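Local atomic coordinates of putative transcriptional regulator (Streptomyces coelicolor, PDB entry 2HXI), a protein that probably binds DNA at regulatory sites and controls transcription, as a member of the TetR family of regulators. Residues S87-Y92 against T103-R108. Sequence-based numbering, arbitrary orientation.
Sequences SAMDGY and TAVALR
Arg108 reaches from helix 98-113 to the turn that follows helix 73-88 and hydrogen-bonds to main-chain carbonyls there. Arg108 CB lies 3.5 Å from Ala88 O, and CG and CD pass alongside the same oxygen; CD also touches Tyr92 CD1. The chain runs extended from CG to NE, which carries the guanidinium to the Ala88 and Asp90 carbonyl oxygens. Arg108 NE sits at the edge of the Tyr92 ring, 3.6 Å from Tyr92 CD1, with ring and guanidinium planes 89° apart, so this is no stack; instead Tyr92 CB lies over the centre of one guanidinium face. Arg108 NH2 at the tip gives two bonds, to Ala88 O at 2.6 Å and to Asp90 O at 2.9 Å, the latter nearly straight (168°). Both acceptors lie in the guanidinium plane, although NH2 stands above the carbonyl plane of Asp90. NH1 adds a weak bond to Asp90 O and donates to a water that in turn donates to that oxygen. The type II turn from Met89 to Tyr92, with Gly91 at positive phi, is closed by Tyr92 N bonding to Met89 O (2.9 Å). Beside the polar grip, Tyr92 CE1 packs on Ala104 CB (3.9 Å) and Val105 CG2, while Tyr92 OH bonds to Glu139 of helix 131-146. The selenomethionine Met89 brings its CE to 4.3 Å from Val105 CG2. With an alanine in place of Arg108, the Ala88 and Asp90 carbonyls would probably lose their side-chain donor and a gap would open beside Tyr92 CB. The contact thus joins helix 98-113 to the end of helix 73-88 and its following turn in this TetR-family fold, by apolar packing of Tyr92 and Met89 and by arginine bonds whose acceptors are all main-chain oxygens, using the turn's backbone and not the acceptor residues' side chains.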
ATOM      1  N   SER B  87      -2.799 -19.869   6.902  1.00 23.78           N
ATOM      2  CA  SER B  87      -3.668 -20.488   5.909  1.00 26.00           C
ATOM      3  C   SER B  87      -3.217 -20.201   4.483  1.00 24.63           C
ATOM      4  O   SER B  87      -3.414 -21.041   3.592  1.00 26.19           O
ATOM      5  CB  SER B  87      -5.155 -20.181   6.132  1.00 26.64           C
ATOM      6  OG  SER B  87      -5.437 -18.812   5.986  1.00 32.17           O
ATOM      7  N   ALA B  88      -2.615 -19.031   4.243  1.00 23.82           N
ATOM      8  CA  ALA B  88      -2.068 -18.777   2.912  1.00 23.45           C
ATOM      9  C   ALA B  88      -1.118 -19.878   2.488  1.00 22.75           C
ATOM     10  O   ALA B  88      -1.028 -20.226   1.282  1.00 22.73           O
ATOM     11  CB  ALA B  88      -1.389 -17.399   2.834  1.00 23.95           C
HETATM   12  N   MSE B  89      -0.387 -20.421   3.463  1.00 22.14           N
HETATM   13  CA  MSE B  89       0.724 -21.333   3.222  1.00 24.27           C
HETATM   14  C   MSE B  89       0.226 -22.773   3.298  1.00 27.42           C
HETATM   15  O   MSE B  89       0.969 -23.695   2.984  1.00 27.68           O
HETATM   16  CB  MSE B  89       1.868 -21.055   4.214  1.00 22.59           C
HETATM   17  CG  MSE B  89       2.535 -19.644   4.059  1.00 19.82           C
HETATM   18 SE   MSE B  89       3.223 -19.394   2.170  0.80 25.41          SE
HETATM   19  CE  MSE B  89       4.628 -20.679   2.131  1.00 24.72           C
ATOM     20  N   ASP B  90      -1.083 -22.926   3.603  1.00 30.32           N
ATOM     21  CA  ASP B  90      -1.789 -24.210   3.583  1.00 32.76           C
ATOM     22  C   ASP B  90      -1.683 -24.981   2.317  1.00 32.63           C
ATOM     23  O   ASP B  90      -2.287 -24.635   1.270  1.00 32.30           O
ATOM     24  CB  ASP B  90      -3.276 -24.075   3.951  1.00 34.00           C
ATOM     25  CG  ASP B  90      -3.499 -24.239   5.408  1.00 37.26           C
ATOM     26  OD1 ASP B  90      -2.651 -24.942   6.029  1.00 39.31           O
ATOM     27  OD2 ASP B  90      -4.495 -23.682   5.926  1.00 38.57           O
ATOM     28  N   GLY B  91      -0.923 -26.068   2.439  1.00 33.15           N
ATOM     29  CA  GLY B  91      -0.757 -26.986   1.318  1.00 33.09           C
ATOM     30  C   GLY B  91       0.238 -26.463   0.313  1.00 32.10           C
ATOM     31  O   GLY B  91       0.232 -26.886  -0.847  1.00 32.34           O
ATOM     32  N   TYR B  92       1.059 -25.492   0.723  1.00 30.18           N
ATOM     33  CA  TYR B  92       2.058 -24.955  -0.227  1.00 28.66           C
ATOM     34  C   TYR B  92       3.194 -25.945  -0.395  1.00 28.09           C
ATOM     35  O   TYR B  92       3.628 -26.571   0.568  1.00 27.19           O
ATOM     36  CB  TYR B  92       2.562 -23.532   0.174  1.00 28.17           C
ATOM     37  CG  TYR B  92       3.687 -23.023  -0.715  1.00 25.12           C
ATOM     38  CD1 TYR B  92       3.397 -22.272  -1.886  1.00 25.63           C
ATOM     39  CD2 TYR B  92       5.018 -23.343  -0.432  1.00 20.35           C
ATOM     40  CE1 TYR B  92       4.442 -21.832  -2.760  1.00 21.97           C
ATOM     41  CE2 TYR B  92       6.072 -22.907  -1.304  1.00 22.66           C
ATOM     42  CZ  TYR B  92       5.765 -22.152  -2.447  1.00 23.68           C
ATOM     43  OH  TYR B  92       6.742 -21.673  -3.299  1.00 24.76           O
ATOM     44  N   THR B 103       6.508 -15.791  -6.688  1.00 14.94           N
ATOM     45  CA  THR B 103       5.232 -15.328  -7.305  1.00 15.36           C
ATOM     46  C   THR B 103       4.085 -16.096  -6.678  1.00 15.81           C
ATOM     47  O   THR B 103       3.073 -15.503  -6.299  1.00 15.78           O
ATOM     48  CB  THR B 103       5.283 -15.490  -8.858  1.00 16.75           C
ATOM     49  OG1 THR B 103       6.381 -14.704  -9.371  1.00 16.52           O
ATOM     50  CG2 THR B 103       3.973 -14.976  -9.450  1.00 16.20           C
ATOM     51  N   ALA B 104       4.279 -17.402  -6.520  1.00 16.14           N
ATOM     52  CA  ALA B 104       3.257 -18.254  -5.896  1.00 16.67           C
ATOM     53  C   ALA B 104       2.926 -17.831  -4.470  1.00 17.83           C
ATOM     54  O   ALA B 104       1.752 -17.786  -4.076  1.00 18.40           O
ATOM     55  CB  ALA B 104       3.646 -19.765  -6.027  1.00 17.04           C
ATOM     56  N   VAL B 105       3.946 -17.579  -3.670  1.00 16.73           N
ATOM     57  CA  VAL B 105       3.691 -17.064  -2.349  1.00 16.23           C
ATOM     58  C   VAL B 105       2.929 -15.702  -2.383  1.00 16.86           C
ATOM     59  O   VAL B 105       1.954 -15.522  -1.680  1.00 15.93           O
ATOM     60  CB  VAL B 105       5.013 -16.931  -1.568  1.00 18.16           C
ATOM     61  CG1 VAL B 105       4.809 -16.156  -0.207  1.00 19.33           C
ATOM     62  CG2 VAL B 105       5.621 -18.314  -1.339  1.00 17.44           C
ATOM     63  N   ALA B 106       3.433 -14.717  -3.138  1.00 16.28           N
ATOM     64  CA  ALA B 106       2.778 -13.416  -3.255  1.00 16.60           C
ATOM     65  C   ALA B 106       1.265 -13.597  -3.663  1.00 16.70           C
ATOM     66  O   ALA B 106       0.357 -12.943  -3.063  1.00 17.18           O
ATOM     67  CB  ALA B 106       3.506 -12.598  -4.302  1.00 17.67           C
ATOM     68  N   LEU B 107       0.980 -14.499  -4.617  1.00 16.91           N
ATOM     69  CA  LEU B 107      -0.427 -14.694  -5.015  1.00 17.20           C
ATOM     70  C   LEU B 107      -1.243 -15.302  -3.886  1.00 17.67           C
ATOM     71  O   LEU B 107      -2.451 -14.957  -3.742  1.00 19.17           O
ATOM     72  CB  LEU B 107      -0.565 -15.566  -6.273  1.00 17.34           C
ATOM     73  CG  LEU B 107       0.097 -14.864  -7.483  1.00 18.28           C
ATOM     74  CD1 LEU B 107      -0.002 -15.802  -8.712  1.00 22.95           C
ATOM     75  CD2 LEU B 107      -0.481 -13.504  -7.773  1.00 24.75           C
ATOM     76  N   ARG B 108      -0.635 -16.249  -3.141  1.00 15.80           N
ATOM     77  CA  ARG B 108      -1.362 -16.924  -2.068  1.00 17.53           C
ATOM     78  C   ARG B 108      -1.675 -15.886  -1.012  1.00 17.02           C
ATOM     79  O   ARG B 108      -2.752 -15.887  -0.462  1.00 17.70           O
ATOM     80  CB  ARG B 108      -0.605 -18.098  -1.457  1.00 17.35           C
ATOM     81  CG  ARG B 108      -0.770 -19.382  -2.293  1.00 21.59           C
ATOM     82  CD  ARG B 108       0.219 -20.422  -1.796  1.00 25.63           C
ATOM     83  NE  ARG B 108      -0.122 -21.818  -2.178  1.00 27.34           N
ATOM     84  CZ  ARG B 108      -0.730 -22.699  -1.394  1.00 31.84           C
ATOM     85  NH1 ARG B 108      -0.946 -23.931  -1.857  1.00 35.51           N
ATOM     86  NH2 ARG B 108      -1.128 -22.373  -0.158  1.00 29.21           N
TER
HETATM   87  O   HOH W   1      -3.129 -25.458  -0.958  1.00 46.83           O